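Local coordinates for protein CrmK (Actinoalloteichus sp. WH1-2216-6, PDB 5I1V) that acts as an oxidase carrying covalently bound FAD in the recycling of a shunt product during caerulomycin biosynthesis, at residues E67-S72 and P450-A455; K341-D346 and W420-Y425; L182-T187 and A391-R396; E156-D161 and V196-W201. All blocks are in the same frame, centred on the assembly; numbering follows the deposited sequence.

Interaction 1 of 4, residues E67-S72 and P450-A455; sequences EAFVAS and PDIDLA. With FAD (flavin-adenine dinucleotide), chain E.
Beside the ribose of FAD, the pocket loop holding Glu67 and Phe69 meets the loop of Pro450 and Ile452, which turns through an Asx turn at Asp451 into a short 3-10 segment. Glu67 is bent at chi2 (-73°), which carries its carboxylate past the Pro450 ring to the backbone beyond it. There OE1 of Glu67 takes the N-H of Ile452 at 2.7 Å, a nearly straight bond that arrives from above the carboxylate plane. An acid suits this place because OE1 also forms a salt bridge with Lys341. That lysine probably eases the repulsion from Asp451, whose OD1 lies 4.2 Å from OE1 of Glu67 and binds Lys341 too. Asp451 OD1 closes the Asx turn by accepting from Asp453 N at 3.0 Å. Apolar groups fill the remainder: CE2 of Phe69 lies 3.8 Å from CB of Pro450, while CG2 of Ile452 reaches the ring edge of Phe69. The compact, rigid proline ring comes obliquely to the phenylalanine, whose CB is 3.7 Å from FAD O3B. Phe69 also stacks on His493. One loop runs between strands 57-60 and 77-80, the other between strand 442-444 and helix 466-471, with Leu454 packed on Ile469 and Tyr470 of that helix.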
# COMPACT_ATOMS: atom_id res chain seq x y z
N GLU A 67 -5.52 -14.69 14.17
CA GLU A 67 -6.10 -16.02 14.33
C GLU A 67 -7.37 -16.13 13.49
O GLU A 67 -7.71 -15.18 12.80
CB GLU A 67 -6.46 -16.26 15.79
CG GLU A 67 -5.29 -16.36 16.73
CD GLU A 67 -4.49 -17.67 16.60
OE1 GLU A 67 -3.64 -17.89 17.48
OE2 GLU A 67 -4.69 -18.46 15.65
N ALA A 68 -8.05 -17.26 13.58
CA ALA A 68 -9.19 -17.57 12.75
C ALA A 68 -10.50 -17.06 13.39
O ALA A 68 -11.53 -17.71 13.28
CB ALA A 68 -9.31 -19.07 12.56
N PHE A 69 -10.47 -15.92 14.03
CA PHE A 69 -11.66 -15.45 14.75
C PHE A 69 -12.76 -15.13 13.79
O PHE A 69 -13.92 -15.29 14.12
CB PHE A 69 -11.31 -14.22 15.56
CG PHE A 69 -10.33 -14.47 16.67
CD1 PHE A 69 -9.99 -15.76 17.03
CD2 PHE A 69 -9.84 -13.43 17.40
CE1 PHE A 69 -9.14 -15.99 18.08
CE2 PHE A 69 -8.98 -13.65 18.48
CZ PHE A 69 -8.63 -14.94 18.80
N VAL A 70 -12.41 -14.63 12.62
CA VAL A 70 -13.47 -14.26 11.63
C VAL A 70 -13.83 -15.49 10.79
O VAL A 70 -14.98 -15.74 10.51
CB VAL A 70 -12.98 -13.12 10.71
CG1 VAL A 70 -14.03 -12.79 9.65
CG2 VAL A 70 -12.54 -11.86 11.43
N ALA A 71 -12.80 -16.26 10.41
CA ALA A 71 -12.82 -17.22 9.32
C ALA A 71 -12.93 -18.70 9.75
O ALA A 71 -12.90 -19.58 8.91
CB ALA A 71 -11.57 -17.01 8.45
N SER A 72 -13.13 -18.98 11.03
CA SER A 72 -13.54 -20.31 11.50
C SER A 72 -14.50 -21.03 10.54
O SER A 72 -15.47 -20.44 10.11
CB SER A 72 -14.25 -20.18 12.86
OG SER A 72 -13.34 -20.45 13.88
N PRO A 450 -3.46 -11.81 18.97
CA PRO A 450 -3.92 -12.96 19.76
C PRO A 450 -3.17 -14.24 19.42
O PRO A 450 -2.87 -14.48 18.27
CB PRO A 450 -5.35 -13.17 19.29
CG PRO A 450 -5.35 -12.64 17.88
CD PRO A 450 -4.44 -11.45 17.92
N ASP A 451 -2.99 -15.08 20.43
CA ASP A 451 -2.27 -16.34 20.21
C ASP A 451 -3.03 -17.43 20.92
O ASP A 451 -2.98 -17.50 22.16
CB ASP A 451 -0.92 -16.18 20.83
CG ASP A 451 -0.08 -17.44 20.80
OD1 ASP A 451 -0.48 -18.47 20.19
OD2 ASP A 451 1.02 -17.35 21.41
N ILE A 452 -3.67 -18.32 20.17
CA ILE A 452 -4.53 -19.31 20.84
C ILE A 452 -3.70 -20.32 21.67
O ILE A 452 -4.26 -21.02 22.50
CB ILE A 452 -5.49 -20.09 19.91
CG1 ILE A 452 -4.70 -20.93 18.89
CG2 ILE A 452 -6.55 -19.11 19.34
CD1 ILE A 452 -5.51 -21.73 17.88
N ASP A 453 -2.39 -20.38 21.41
CA ASP A 453 -1.48 -21.21 22.24
C ASP A 453 -1.54 -20.82 23.73
O ASP A 453 -1.25 -21.67 24.56
CB ASP A 453 -0.04 -21.16 21.74
CG ASP A 453 0.12 -21.68 20.30
OD1 ASP A 453 -0.78 -22.39 19.81
OD2 ASP A 453 1.16 -21.38 19.65
N LEU A 454 -1.97 -19.59 24.08
CA LEU A 454 -2.04 -19.20 25.50
C LEU A 454 -3.18 -19.90 26.21
O LEU A 454 -3.24 -19.88 27.41
CB LEU A 454 -2.09 -17.67 25.74
CG LEU A 454 -1.00 -16.79 25.11
CD1 LEU A 454 -1.12 -15.34 25.56
CD2 LEU A 454 0.40 -17.31 25.33
N ALA A 455 -4.10 -20.51 25.48
CA ALA A 455 -5.15 -21.30 26.10
C ALA A 455 -4.90 -22.80 25.92
O ALA A 455 -5.76 -23.63 26.24
CB ALA A 455 -6.51 -20.91 25.53
PA FAD E . -10.20 -8.20 11.28
O1A FAD E . -9.48 -9.49 10.98
O2A FAD E . -11.20 -7.75 10.26
O5B FAD E . -10.88 -8.28 12.70
C5B FAD E . -10.14 -8.47 13.90
C4B FAD E . -11.09 -8.92 15.01
O4B FAD E . -11.96 -7.81 15.30
C3B FAD E . -12.04 -10.06 14.70
O3B FAD E . -12.40 -10.69 15.92
C2B FAD E . -13.25 -9.37 14.14
O2B FAD E . -14.47 -10.12 14.04
C1B FAD E . -13.30 -8.10 15.01
N9A FAD E . -13.85 -6.94 14.26
C8A FAD E . -13.47 -6.43 13.05
N7A FAD E . -14.33 -5.42 12.68
C5A FAD E . -15.21 -5.32 13.65
C6A FAD E . -16.33 -4.44 13.86
N6A FAD E . -16.55 -3.52 12.94
N1A FAD E . -17.04 -4.62 14.98
C2A FAD E . -16.78 -5.59 15.87
N3A FAD E . -15.71 -6.42 15.78
C4A FAD E . -14.96 -6.33 14.65
N1 FAD E . -1.89 -3.24 16.04
C2 FAD E . -1.37 -2.17 16.67
O2 FAD E . -1.87 -1.77 17.73
N3 FAD E . -0.31 -1.48 16.20
C4 FAD E . 0.36 -1.80 15.10
O4 FAD E . 1.32 -1.11 14.69
C4X FAD E . -0.13 -2.94 14.34
N5 FAD E . 0.50 -3.33 13.19
C5X FAD E . -0.04 -4.32 12.46
C6 FAD E . 0.49 -4.63 11.21
C7 FAD E . -0.01 -5.65 10.40
C7M FAD E . 0.63 -5.92 9.04
C8 FAD E . -1.17 -6.40 10.93
C8M FAD E . -1.77 -7.54 10.15
C9 FAD E . -1.72 -6.12 12.19
C9A FAD E . -1.20 -5.10 12.97
N10 FAD E . -1.74 -4.78 14.22
C10 FAD E . -1.26 -3.68 14.91
C1' FAD E . -2.71 -5.65 14.89
C2' FAD E . -4.10 -5.20 14.61
O2' FAD E . -4.41 -4.11 15.47
C3' FAD E . -5.10 -6.30 14.76
O3' FAD E . -4.74 -7.38 13.85
C4' FAD E . -6.54 -5.79 14.51
O4' FAD E . -7.42 -6.63 15.26
C5' FAD E . -6.87 -5.83 13.03
O5' FAD E . -8.17 -5.27 12.86
P FAD E . -8.86 -5.55 11.45
O1P FAD E . -7.92 -5.22 10.35
O2P FAD E . -10.22 -4.94 11.43
O3P FAD E . -9.01 -7.16 11.50

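Interaction 2 of 4, residues K341-D346 and W420-Y425; sequences KVKSAD and WIREIY
Lys343 lies across the ring of Tyr425, its methylene CD over one face and displaced toward the rim, 3.5 Å from CG of the tyrosine. Its side chain runs straight as far as CE and then turns at chi4 (-93°), so that NZ stays on the same side of the ring but off its centre, 4.8 Å from the Tyr425 centroid, in an off-centre cation-pi contact. A lysine suits this place because its chain supplies CH groups to the aromatic face while the ammonium forms salt bridges with Asp451 and Asp453. Water 1 adds a link from Lys343 NZ to the carbonyl of Arg422. The tyrosine hydroxyl donates to the backbone O of Ser344 at 2.7 Å and accepts from water 2, which in turn takes the N-H of Ser344. Strand 341-346 and helix 420-425 run almost parallel, 13° apart with axes 9.5 Å from each other, as a helix laid on a beta-sheet; helix 414-428 connects strands 400-408 and 442-444, which flank strand 339-347, in a beta-alpha-beta crossover. Nearer the start of the strand, Ile421 meets Lys341 at about a right angle, its CG2 3.7 Å from CG of the lysine. CD1 of the same isoleucine rests 3.4 Å from the carbonyl O of Lys341. Val342 and Ser344 point away from the helix, and Ser344 OG bonds to the backbone N of Tyr446, an FAD-binding residue.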
# COMPACT_ATOMS: atom_id res chain seq x y z
N LYS A 341 2.13 -16.74 11.80
CA LYS A 341 1.83 -16.93 13.19
C LYS A 341 2.50 -15.78 13.98
O LYS A 341 3.67 -15.45 13.75
CB LYS A 341 2.34 -18.28 13.65
CG LYS A 341 2.15 -18.62 15.12
CD LYS A 341 0.72 -18.87 15.51
CE LYS A 341 0.58 -19.18 17.00
NZ LYS A 341 -0.76 -18.76 17.55
N VAL A 342 1.76 -15.16 14.89
CA VAL A 342 2.31 -14.05 15.69
C VAL A 342 2.14 -14.35 17.17
O VAL A 342 1.25 -15.10 17.57
CB VAL A 342 1.68 -12.68 15.39
CG1 VAL A 342 1.98 -12.25 13.95
CG2 VAL A 342 0.18 -12.71 15.73
N LYS A 343 3.05 -13.83 17.98
CA LYS A 343 2.93 -13.88 19.41
C LYS A 343 3.37 -12.51 19.98
O LYS A 343 4.00 -11.71 19.31
CB LYS A 343 3.80 -15.02 19.99
CG LYS A 343 3.43 -16.41 19.50
CD LYS A 343 4.27 -17.48 20.17
CE LYS A 343 3.78 -18.87 19.84
NZ LYS A 343 2.82 -19.36 20.88
N SER A 344 3.07 -12.29 21.23
CA SER A 344 3.21 -11.02 21.87
C SER A 344 3.60 -11.24 23.33
O SER A 344 3.17 -12.22 23.93
CB SER A 344 1.86 -10.31 21.75
OG SER A 344 1.56 -9.51 22.85
N ALA A 345 4.42 -10.34 23.86
CA ALA A 345 4.82 -10.35 25.30
C ALA A 345 5.29 -8.92 25.64
O ALA A 345 6.16 -8.36 24.99
CB ALA A 345 5.91 -11.39 25.61
N ASP A 346 4.71 -8.34 26.66
CA ASP A 346 5.08 -6.98 27.06
C ASP A 346 5.82 -6.97 28.37
O ASP A 346 5.55 -7.79 29.22
CB ASP A 346 3.81 -6.13 27.15
CG ASP A 346 3.09 -6.06 25.82
OD1 ASP A 346 3.72 -6.51 24.79
OD2 ASP A 346 1.93 -5.58 25.81
N TRP A 420 8.90 -23.61 15.33
CA TRP A 420 9.99 -22.67 15.65
C TRP A 420 9.53 -21.51 16.58
O TRP A 420 10.17 -21.22 17.60
CB TRP A 420 10.61 -22.09 14.38
CG TRP A 420 11.76 -21.16 14.69
CD1 TRP A 420 13.07 -21.51 14.90
CD2 TRP A 420 11.69 -19.74 14.91
NE1 TRP A 420 13.82 -20.38 15.22
CE2 TRP A 420 12.99 -19.29 15.22
CE3 TRP A 420 10.65 -18.79 14.84
CZ2 TRP A 420 13.27 -17.96 15.48
CZ3 TRP A 420 10.93 -17.46 15.13
CH2 TRP A 420 12.24 -17.06 15.42
N ILE A 421 8.39 -20.88 16.24
CA ILE A 421 7.91 -19.75 17.02
C ILE A 421 7.39 -20.20 18.38
O ILE A 421 7.55 -19.50 19.36
CB ILE A 421 6.87 -18.91 16.23
CG1 ILE A 421 6.63 -17.59 16.95
CG2 ILE A 421 5.55 -19.67 15.98
CD1 ILE A 421 5.85 -16.57 16.12
N ARG A 422 6.78 -21.39 18.46
CA ARG A 422 6.31 -21.88 19.73
C ARG A 422 7.43 -22.16 20.72
O ARG A 422 7.32 -21.86 21.91
CB ARG A 422 5.46 -23.10 19.54
CG ARG A 422 4.05 -22.75 19.08
CD ARG A 422 3.37 -23.96 18.50
NE ARG A 422 2.01 -23.63 18.16
CZ ARG A 422 1.23 -24.40 17.42
NH1 ARG A 422 1.69 -25.56 16.94
NH2 ARG A 422 -0.00 -24.01 17.18
N GLU A 423 8.49 -22.74 20.19
CA GLU A 423 9.64 -23.14 21.02
C GLU A 423 10.46 -21.94 21.48
O GLU A 423 10.82 -21.86 22.66
CB GLU A 423 10.48 -24.19 20.28
CG GLU A 423 9.75 -25.52 20.26
CD GLU A 423 10.56 -26.71 19.73
OE1 GLU A 423 11.63 -26.49 19.11
OE2 GLU A 423 10.07 -27.86 19.89
N ILE A 424 10.72 -20.98 20.58
CA ILE A 424 11.45 -19.79 21.01
C ILE A 424 10.71 -19.05 22.10
O ILE A 424 11.32 -18.60 23.07
CB ILE A 424 11.85 -18.84 19.88
CG1 ILE A 424 12.72 -17.70 20.43
CG2 ILE A 424 10.64 -18.26 19.12
CD1 ILE A 424 13.37 -16.84 19.35
N TYR A 425 9.38 -18.90 21.95
CA TYR A 425 8.59 -18.14 22.91
C TYR A 425 8.49 -18.92 24.21
O TYR A 425 8.56 -18.33 25.28
CB TYR A 425 7.20 -17.92 22.32
CG TYR A 425 6.23 -17.06 23.05
CD1 TYR A 425 6.14 -15.69 22.77
CD2 TYR A 425 5.30 -17.61 23.92
CE1 TYR A 425 5.17 -14.90 23.39
CE2 TYR A 425 4.35 -16.83 24.54
CZ TYR A 425 4.29 -15.47 24.26
OH TYR A 425 3.30 -14.76 24.87
O HOH W 1 4.63 -20.81 22.65
O HOH W 2 1.43 -14.77 22.55

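Interaction 3 of 4, residues L182-T187 and A391-R396; sequences LWWAHT and ATAVPR
Thr187 holds OG1 between its backbone N and carbonyl carbon (chi1 62°), which places the hydroxyl beside Ala393, while CG of Trp184 stands anti to its backbone N (chi1 -176°) and brings the face of the indole against the same alanine. The threonine hydroxyl works in both directions: it donates to the carbonyl O of Trp184, in that carbonyl's plane, and accepts from Ala393 N at 2.8 Å. Two weak bonds run from the N-H groups of Ala393 and Val394 to Thr187 O. Ala393 CB sits over the six-membered ring of Trp184, 3.7 Å from its centroid, a close approach that a small methyl allows. The indole NE1 donates to Ala390 O, just before the loop segment. Ala391 O faces carbon edges of two indoles, 3.3 Å from CD1 of Trp184 and 3.6 Å from CH2 of Trp183, and finds no polar partner in the model. An alanine in place of Trp184 would probably open a gap beside Ala393 and leave Ala390 O without its N-H donor. The arrangement is a helix C-terminus at which a threonine two residues past the last helical residue ties helix 180-185 to the loop linking strands 374-379 and 400-408.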
# COMPACT_ATOMS: atom_id res chain seq x y z
N LEU A 182 -20.53 0.50 27.68
CA LEU A 182 -20.28 0.07 26.31
C LEU A 182 -19.11 0.81 25.67
O LEU A 182 -18.26 0.20 24.98
CB LEU A 182 -21.53 0.21 25.43
CG LEU A 182 -21.53 -0.49 24.09
CD1 LEU A 182 -21.19 -1.97 24.29
CD2 LEU A 182 -22.89 -0.32 23.42
N TRP A 183 -19.04 2.12 25.89
CA TRP A 183 -17.92 2.92 25.39
C TRP A 183 -16.63 2.40 26.02
O TRP A 183 -15.64 2.17 25.33
CB TRP A 183 -18.11 4.41 25.66
CG TRP A 183 -16.84 5.19 25.45
CD1 TRP A 183 -16.39 5.74 24.30
CD2 TRP A 183 -15.85 5.45 26.44
NE1 TRP A 183 -15.19 6.33 24.50
CE2 TRP A 183 -14.82 6.15 25.81
CE3 TRP A 183 -15.74 5.12 27.80
CZ2 TRP A 183 -13.71 6.62 26.50
CZ3 TRP A 183 -14.62 5.52 28.47
CH2 TRP A 183 -13.61 6.27 27.83
N TRP A 184 -16.65 2.15 27.33
CA TRP A 184 -15.45 1.74 28.01
C TRP A 184 -14.93 0.40 27.52
O TRP A 184 -13.73 0.20 27.41
CB TRP A 184 -15.70 1.69 29.52
CG TRP A 184 -14.50 1.35 30.36
CD1 TRP A 184 -13.58 2.24 30.87
CD2 TRP A 184 -14.09 0.06 30.83
NE1 TRP A 184 -12.66 1.59 31.62
CE2 TRP A 184 -12.93 0.25 31.62
CE3 TRP A 184 -14.58 -1.23 30.66
CZ2 TRP A 184 -12.27 -0.80 32.26
CZ3 TRP A 184 -13.94 -2.26 31.30
CH2 TRP A 184 -12.78 -2.04 32.09
N ALA A 185 -15.85 -0.52 27.25
CA ALA A 185 -15.50 -1.82 26.69
C ALA A 185 -14.76 -1.74 25.36
O ALA A 185 -13.93 -2.56 25.06
CB ALA A 185 -16.73 -2.66 26.54
N HIS A 186 -15.06 -0.72 24.59
CA HIS A 186 -14.36 -0.46 23.33
C HIS A 186 -13.06 0.30 23.45
O HIS A 186 -12.50 0.74 22.44
CB HIS A 186 -15.31 0.23 22.38
CG HIS A 186 -16.38 -0.68 21.88
ND1 HIS A 186 -17.54 -0.94 22.58
CD2 HIS A 186 -16.44 -1.42 20.76
CE1 HIS A 186 -18.26 -1.82 21.91
NE2 HIS A 186 -17.61 -2.13 20.81
N THR A 187 -12.53 0.47 24.66
CA THR A 187 -11.27 1.14 24.84
C THR A 187 -10.24 0.11 25.28
O THR A 187 -9.38 0.41 26.10
CB THR A 187 -11.28 2.28 25.86
OG1 THR A 187 -11.61 1.77 27.17
CG2 THR A 187 -12.30 3.37 25.47
N ALA A 391 -9.59 4.63 33.47
CA ALA A 391 -10.52 5.32 32.60
C ALA A 391 -10.73 4.60 31.26
O ALA A 391 -11.70 4.91 30.57
CB ALA A 391 -10.08 6.77 32.36
N THR A 392 -9.86 3.62 30.95
CA THR A 392 -9.99 2.78 29.74
C THR A 392 -9.78 1.30 30.07
O THR A 392 -9.32 0.96 31.15
CB THR A 392 -9.01 3.24 28.59
OG1 THR A 392 -7.70 3.38 29.13
CG2 THR A 392 -9.44 4.58 28.06
N ALA A 393 -10.17 0.42 29.15
CA ALA A 393 -10.12 -0.99 29.40
C ALA A 393 -8.72 -1.58 29.13
O ALA A 393 -8.38 -2.64 29.66
CB ALA A 393 -11.17 -1.70 28.57
N VAL A 394 -7.91 -0.91 28.34
CA VAL A 394 -6.59 -1.43 27.98
C VAL A 394 -5.66 -1.57 29.18
O VAL A 394 -5.52 -0.61 29.97
CB VAL A 394 -5.83 -0.53 26.97
CG1 VAL A 394 -4.55 -1.22 26.51
CG2 VAL A 394 -6.67 -0.24 25.76
N PRO A 395 -4.98 -2.73 29.33
CA PRO A 395 -3.91 -2.81 30.33
C PRO A 395 -2.86 -1.75 30.09
O PRO A 395 -2.53 -1.43 28.96
CB PRO A 395 -3.29 -4.19 30.07
CG PRO A 395 -4.43 -5.00 29.59
CD PRO A 395 -5.15 -4.05 28.68
N ARG A 396 -2.35 -1.17 31.15
CA ARG A 396 -1.26 -0.26 31.00
C ARG A 396 -0.15 -0.65 31.95
O ARG A 396 -0.37 -1.42 32.85
CB ARG A 396 -1.77 1.16 31.18
CG ARG A 396 -2.48 1.62 29.90
CD ARG A 396 -3.04 2.98 30.04
NE ARG A 396 -4.23 3.20 29.24
CZ ARG A 396 -4.36 4.11 28.27
NH1 ARG A 396 -3.36 4.89 27.92
NH2 ARG A 396 -5.52 4.25 27.67

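Interaction 4 of 4, residues E156-D161 and V196-W201. With FAD (flavin-adenine dinucleotide), chain E.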
# COMPACT_ATOMS: atom_id res chain seq x y z
N GLU A 156 -20.46 3.86 17.67
CA GLU A 156 -21.75 3.40 17.26
C GLU A 156 -21.66 1.91 17.08
O GLU A 156 -20.78 1.43 16.37
CB GLU A 156 -22.19 4.08 15.96
CG GLU A 156 -23.57 3.69 15.53
CD GLU A 156 -23.95 4.29 14.19
OE1 GLU A 156 -23.53 3.79 13.13
OE2 GLU A 156 -24.69 5.29 14.22
N VAL A 157 -22.50 1.17 17.78
CA VAL A 157 -22.47 -0.28 17.79
C VAL A 157 -23.85 -0.85 17.56
O VAL A 157 -24.83 -0.40 18.18
CB VAL A 157 -22.02 -0.78 19.15
CG1 VAL A 157 -21.56 -2.21 19.10
CG2 VAL A 157 -20.88 0.07 19.69
N VAL A 158 -23.92 -1.86 16.69
CA VAL A 158 -25.12 -2.62 16.49
C VAL A 158 -25.10 -3.76 17.48
O VAL A 158 -24.18 -4.59 17.48
CB VAL A 158 -25.17 -3.15 15.04
CG1 VAL A 158 -26.35 -4.07 14.83
CG2 VAL A 158 -25.27 -1.97 14.08
N VAL A 159 -26.13 -3.81 18.29
CA VAL A 159 -26.20 -4.74 19.42
C VAL A 159 -27.52 -5.54 19.39
O VAL A 159 -28.47 -5.15 18.71
CB VAL A 159 -26.11 -4.04 20.77
CG1 VAL A 159 -24.74 -3.48 21.02
CG2 VAL A 159 -27.20 -2.95 20.92
N VAL A 160 -27.54 -6.66 20.11
CA VAL A 160 -28.64 -7.62 20.14
C VAL A 160 -29.10 -7.86 21.58
O VAL A 160 -28.32 -8.28 22.43
CB VAL A 160 -28.21 -8.97 19.56
CG1 VAL A 160 -29.40 -9.92 19.45
CG2 VAL A 160 -27.50 -8.78 18.21
N ASP A 161 -30.35 -7.56 21.87
CA ASP A 161 -30.85 -7.77 23.25
C ASP A 161 -31.23 -9.21 23.52
O ASP A 161 -31.11 -10.03 22.63
CB ASP A 161 -31.99 -6.80 23.58
CG ASP A 161 -33.33 -7.19 22.99
OD1 ASP A 161 -33.49 -8.27 22.38
OD2 ASP A 161 -34.26 -6.37 23.18
N VAL A 196 -21.54 -5.10 16.50
CA VAL A 196 -20.86 -4.67 15.29
C VAL A 196 -20.58 -3.18 15.38
O VAL A 196 -21.51 -2.34 15.37
CB VAL A 196 -21.64 -4.94 14.06
CG1 VAL A 196 -20.87 -4.50 12.80
CG2 VAL A 196 -21.98 -6.39 13.99
N ILE A 197 -19.30 -2.83 15.43
CA ILE A 197 -18.94 -1.42 15.44
C ILE A 197 -19.13 -0.88 14.03
O ILE A 197 -18.51 -1.40 13.11
CB ILE A 197 -17.46 -1.24 15.86
CG1 ILE A 197 -17.25 -1.77 17.27
CG2 ILE A 197 -17.01 0.23 15.83
CD1 ILE A 197 -15.83 -2.26 17.45
N THR A 198 -19.96 0.14 13.84
CA THR A 198 -20.11 0.72 12.52
C THR A 198 -19.19 1.95 12.30
O THR A 198 -18.72 2.23 11.15
CB THR A 198 -21.58 1.04 12.26
OG1 THR A 198 -22.08 1.79 13.34
CG2 THR A 198 -22.37 -0.25 12.18
N ARG A 199 -18.96 2.73 13.35
CA ARG A 199 -18.11 3.92 13.21
C ARG A 199 -17.63 4.36 14.58
O ARG A 199 -18.21 4.03 15.57
CB ARG A 199 -18.83 5.09 12.49
CG ARG A 199 -20.06 5.59 13.20
CD ARG A 199 -21.09 6.28 12.28
NE ARG A 199 -21.78 5.33 11.43
CZ ARG A 199 -21.74 5.32 10.10
NH1 ARG A 199 -21.15 6.29 9.44
NH2 ARG A 199 -22.35 4.36 9.44
N TYR A 200 -16.57 5.14 14.58
CA TYR A 200 -15.91 5.64 15.78
C TYR A 200 -15.86 7.14 15.56
O TYR A 200 -15.80 7.62 14.41
CB TYR A 200 -14.45 5.19 15.87
CG TYR A 200 -14.13 3.74 16.03
CD1 TYR A 200 -14.13 3.17 17.29
CD2 TYR A 200 -13.75 2.94 14.95
CE1 TYR A 200 -13.76 1.85 17.51
CE2 TYR A 200 -13.39 1.59 15.14
CZ TYR A 200 -13.39 1.05 16.43
OH TYR A 200 -13.02 -0.26 16.71
N TRP A 201 -15.78 7.87 16.64
CA TRP A 201 -15.50 9.30 16.61
C TRP A 201 -14.27 9.57 17.45
O TRP A 201 -14.19 9.18 18.62
CB TRP A 201 -16.69 10.11 17.14
CG TRP A 201 -17.84 10.24 16.19
CD1 TRP A 201 -18.02 11.17 15.23
CD2 TRP A 201 -18.98 9.36 16.11
NE1 TRP A 201 -19.21 10.95 14.56
CE2 TRP A 201 -19.82 9.85 15.09
CE3 TRP A 201 -19.37 8.25 16.83
CZ2 TRP A 201 -21.04 9.25 14.78
CZ3 TRP A 201 -20.58 7.64 16.52
CH2 TRP A 201 -21.41 8.16 15.52
PA FAD E . -10.20 -8.20 11.28
O1A FAD E . -9.48 -9.49 10.98
O2A FAD E . -11.20 -7.75 10.26
O5B FAD E . -10.88 -8.28 12.70
C5B FAD E . -10.14 -8.47 13.90
C4B FAD E . -11.09 -8.92 15.01
O4B FAD E . -11.96 -7.81 15.30
C3B FAD E . -12.04 -10.06 14.70
O3B FAD E . -12.40 -10.69 15.92
C2B FAD E . -13.25 -9.37 14.14
O2B FAD E . -14.47 -10.12 14.04
C1B FAD E . -13.30 -8.10 15.01
N9A FAD E . -13.85 -6.94 14.26
C8A FAD E . -13.47 -6.43 13.05
N7A FAD E . -14.33 -5.42 12.68
C5A FAD E . -15.21 -5.32 13.65
C6A FAD E . -16.33 -4.44 13.86
N6A FAD E . -16.55 -3.52 12.94
N1A FAD E . -17.04 -4.62 14.98
C2A FAD E . -16.78 -5.59 15.87
N3A FAD E . -15.71 -6.42 15.78
C4A FAD E . -14.96 -6.33 14.65
N1 FAD E . -1.89 -3.24 16.04
C2 FAD E . -1.37 -2.17 16.67
O2 FAD E . -1.87 -1.77 17.73
N3 FAD E . -0.31 -1.48 16.20
C4 FAD E . 0.36 -1.80 15.10
O4 FAD E . 1.32 -1.11 14.69
C4X FAD E . -0.13 -2.94 14.34
N5 FAD E . 0.50 -3.33 13.19
C5X FAD E . -0.04 -4.32 12.46
C6 FAD E . 0.49 -4.63 11.21
C7 FAD E . -0.01 -5.65 10.40
C7M FAD E . 0.63 -5.92 9.04
C8 FAD E . -1.17 -6.40 10.93
C8M FAD E . -1.77 -7.54 10.15
C9 FAD E . -1.72 -6.12 12.19
C9A FAD E . -1.20 -5.10 12.97
N10 FAD E . -1.74 -4.78 14.22
C10 FAD E . -1.26 -3.68 14.91
C1' FAD E . -2.71 -5.65 14.89
C2' FAD E . -4.10 -5.20 14.61
O2' FAD E . -4.41 -4.11 15.47
C3' FAD E . -5.10 -6.30 14.76
O3' FAD E . -4.74 -7.38 13.85
C4' FAD E . -6.54 -5.79 14.51
O4' FAD E . -7.42 -6.63 15.26
C5' FAD E . -6.87 -5.83 13.03
O5' FAD E . -8.17 -5.27 12.86
P FAD E . -8.86 -5.55 11.45
O1P FAD E . -7.92 -5.22 10.35
O2P FAD E . -10.22 -4.94 11.43
O3P FAD E . -9.01 -7.16 11.50
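Glu156 and Arg199 lie side by side and point the same way, the glutamate extended with CG anti to its backbone N (chi1 -177°), the arginine bent at chi3 (72°) to bring NE alongside. Arg199 NE reaches OE1 of Glu156 at 2.9 Å in a salt bridge that lies in the guanidinium plane but rises out of the carboxylate plane. The same oxygen receives the hydroxyl of Thr198, with a very short modelled distance of 2.5 Å. Both residues can turn to one glutamate because a beta bulge shifts the register here, Thr198 taking a helix-like psi (-34°) amid antiparallel strands. Arg199 NH1 also pairs with Glu97 and Glu99, and a leucine in place of Arg199 would probably leave these acids and Glu156 without their common counter-charge. Past the bulge, the beta-branched valines suit the extended backbone: Val158 and Val196 form a hydrogen-bonded pair with CB atoms 4.1 Å apart. Ile197 reads the adenine through its backbone, N donating to FAD N1A at 2.9 Å and O accepting from FAD N6A at 2.9 Å, while its CD1 rests near N1A. In the five-stranded antiparallel sheet, strand 196-202 runs between 95-99 and 152-160; Val43 of helix 40-52 packs on Val158 and Val196.

How the interactions relate
All four contacts are largely buried, though Ile452 gives interaction 1 an exposed margin. Interactions 1 and 2 share an ionic network, since Asp451 pairs with Lys341 and Lys343; this ties the loop beside FAD to the large sheet and its helix. Interactions 3 and 4 meet through carbon instead, with His186 and Leu182 lying against Ile197 and Val157. Interactions 1 and 4 both touch FAD, the former by packing at the ribose, the latter by backbone hydrogen bonds to adenine. Strand pairing dominates interaction 4, whereas interaction 3 combines indole packing with hydrogen bonds at a helix end. Interactions 2 and 4 lie on opposite sides of the chain's centre, about 33 Å apart between centres.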